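Local coordinates for protein sensory transduction histidine kinase, putative (Borrelia burgdorferi, PDB 5BWJ) that probably senses small molecules through this periplasmic Venus flytrap domain and passes the signal to a cytoplasmic kinase that autophosphorylates on histidine, at residues 125-130 and 134-139. Sequence-based numbering, arbitrary orientation.
Sequences ILRLKN and IFLADN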
loop_
_atom_site.group_PDB
_atom_site.type_symbol
_atom_site.label_atom_id
_atom_site.label_comp_id
_atom_site.label_asym_id
_atom_site.label_seq_id
_atom_site.Cartn_x
_atom_site.Cartn_y
_atom_site.Cartn_z
ATOM N N ILE B 125 9.455 8.436 15.967
ATOM C CA ILE B 125 8.897 7.304 16.701
ATOM C C ILE B 125 9.983 6.604 17.515
ATOM O O ILE B 125 9.781 6.290 18.687
ATOM C CB ILE B 125 8.221 6.291 15.747
ATOM C CG1 ILE B 125 6.992 6.927 15.094
ATOM C CG2 ILE B 125 7.791 5.027 16.494
ATOM C CD1 ILE B 125 6.441 6.146 13.919
ATOM N N LEU B 126 11.136 6.373 16.897
ATOM C CA LEU B 126 12.232 5.684 17.571
ATOM C C LEU B 126 12.819 6.525 18.705
ATOM O O LEU B 126 13.317 5.982 19.691
ATOM C CB LEU B 126 13.332 5.321 16.568
ATOM C CG LEU B 126 12.927 4.400 15.414
ATOM C CD1 LEU B 126 14.124 4.115 14.517
ATOM C CD2 LEU B 126 12.322 3.099 15.923
ATOM N N ARG B 127 12.760 7.846 18.567
ATOM C CA ARG B 127 13.277 8.736 19.603
ATOM C C ARG B 127 12.299 8.846 20.769
ATOM O O ARG B 127 12.707 9.031 21.914
ATOM C CB ARG B 127 13.573 10.121 19.025
ATOM C CG ARG B 127 14.686 10.122 17.990
ATOM C CD ARG B 127 15.205 11.520 17.704
ATOM N NE ARG B 127 16.140 11.527 16.582
ATOM C CZ ARG B 127 17.390 11.076 16.642
ATOM N NH1 ARG B 127 17.867 10.571 17.773
ATOM N NH2 ARG B 127 18.164 11.122 15.567
ATOM N N LEU B 128 11.009 8.729 20.473
ATOM C CA LEU B 128 9.983 8.733 21.510
ATOM C C LEU B 128 9.999 7.419 22.283
ATOM O O LEU B 128 9.735 7.392 23.485
ATOM C CB LEU B 128 8.602 8.977 20.901
ATOM C CG LEU B 128 8.117 10.429 20.886
ATOM C CD1 LEU B 128 9.182 11.381 20.350
ATOM C CD2 LEU B 128 6.841 10.544 20.067
ATOM N N LYS B 129 10.313 6.332 21.586
ATOM C CA LYS B 129 10.445 5.024 22.218
ATOM C C LYS B 129 11.815 4.875 22.878
ATOM O O LYS B 129 12.132 3.827 23.438
ATOM C CB LYS B 129 10.232 3.912 21.189
ATOM N N ASN B 130 12.621 5.932 22.805
ATOM C CA ASN B 130 13.945 5.956 23.421
ATOM C C ASN B 130 14.840 4.813 22.948
ATOM O O ASN B 130 15.398 4.069 23.755
ATOM C CB ASN B 130 13.816 5.925 24.949
ATOM C CG ASN B 130 13.309 7.236 25.514
ATOM O OD1 ASN B 130 12.191 7.319 26.021
ATOM N ND2 ASN B 130 14.135 8.272 25.430
ATOM N N ILE B 134 20.524 4.524 16.999
ATOM C CA ILE B 134 19.819 4.843 15.763
ATOM C C ILE B 134 20.813 5.179 14.656
ATOM O O ILE B 134 21.567 6.149 14.758
ATOM C CB ILE B 134 18.847 6.027 15.946
ATOM C CG1 ILE B 134 17.852 5.731 17.071
ATOM C CG2 ILE B 134 18.102 6.309 14.641
ATOM C CD1 ILE B 134 16.923 6.887 17.408
ATOM N N PHE B 135 20.811 4.366 13.606
ATOM C CA PHE B 135 21.586 4.648 12.404
ATOM C C PHE B 135 20.735 5.467 11.438
ATOM O O PHE B 135 19.650 5.040 11.048
ATOM C CB PHE B 135 22.052 3.349 11.743
ATOM C CG PHE B 135 22.761 3.552 10.435
ATOM C CD1 PHE B 135 22.063 3.511 9.240
ATOM C CD2 PHE B 135 24.127 3.785 10.399
ATOM C CE1 PHE B 135 22.710 3.697 8.034
ATOM C CE2 PHE B 135 24.781 3.972 9.195
ATOM C CZ PHE B 135 24.072 3.928 8.012
ATOM N N LEU B 136 21.226 6.643 11.059
ATOM C CA LEU B 136 20.473 7.539 10.188
ATOM C C LEU B 136 20.863 7.363 8.725
ATOM O O LEU B 136 22.038 7.454 8.369
ATOM C CB LEU B 136 20.686 8.995 10.613
ATOM C CG LEU B 136 20.154 9.375 11.997
ATOM C CD1 LEU B 136 20.518 10.813 12.322
ATOM C CD2 LEU B 136 18.644 9.175 12.089
ATOM N N ALA B 137 19.862 7.102 7.888
ATOM C CA ALA B 137 20.055 6.999 6.446
ATOM C C ALA B 137 19.439 8.208 5.754
ATOM O O ALA B 137 18.496 8.812 6.267
ATOM C CB ALA B 137 19.444 5.711 5.915
ATOM N N ASP B 138 19.973 8.561 4.590
ATOM C CA ASP B 138 19.490 9.719 3.847
ATOM C C ASP B 138 18.273 9.369 2.998
ATOM O O ASP B 138 17.462 10.236 2.682
ATOM C CB ASP B 138 20.596 10.289 2.953
ATOM C CG ASP B 138 21.744 10.885 3.746
ATOM O OD1 ASP B 138 21.513 11.334 4.889
ATOM O OD2 ASP B 138 22.878 10.914 3.221
ATOM N N ASN B 139 18.154 8.097 2.627
ATOM C CA ASN B 139 17.057 7.648 1.773
ATOM C C ASN B 139 16.821 6.145 1.879
ATOM O O ASN B 139 17.614 5.426 2.486
ATOM C CB ASN B 139 17.334 8.026 0.317
ATOM C CG ASN B 139 18.665 7.497 -0.179
ATOM O OD1 ASN B 139 18.861 6.289 -0.297
ATOM N ND2 ASN B 139 19.584 8.405 -0.483
#
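Leu-126 and Ile-134 mark the nearest backbone approach between the end of helix 121-128 and strand 134-137, their CA atoms standing 7.8 Å apart, and the link is made by side chains, with no hydrogen bond across it. Asn-130, with a positive phi of 56°, is the C' residue of a Schellman motif, and its N makes a weak bond to Arg-127 O. This ends the helix and starts the short turn into the strand.

Ile-134 gives the largest share of the contact. Its chi1 of -56° sets CG1 beside the backbone N, and the extended chi2 of 175° sends CD1 on to the helix, where it lies 4.0 Å from Leu-126 CB. The same methyl sits over one face of the Arg-127 guanidinium, 3.8 Å from NH1, and also touches the arginine's CG at 4.0 Å. Farther along, the Arg-127 chain, extended from CG to NE, crosses Leu-136 at about a right angle; its NH2 comes within 4.0 Å of Leu-136 CD2. Meanwhile the NH2 forms a salt bridge with Glu-123, one helical turn earlier.

Strands 114-117 and 134-137 pair in parallel with helix 121-128 between them in sequence, a beta-alpha-beta unit; Leu-126, Ile-134 and Leu-136 all touch Val-116 of strand 114-117. About 191 Å² is buried in total. The chemistry is that of the rim of a helix-sheet interface: buried Leu-126 continues the apolar layer between helix and sheet, whereas exposed Arg-127 lays its guanidinium against aliphatic groups while its charge is paired within its own helix.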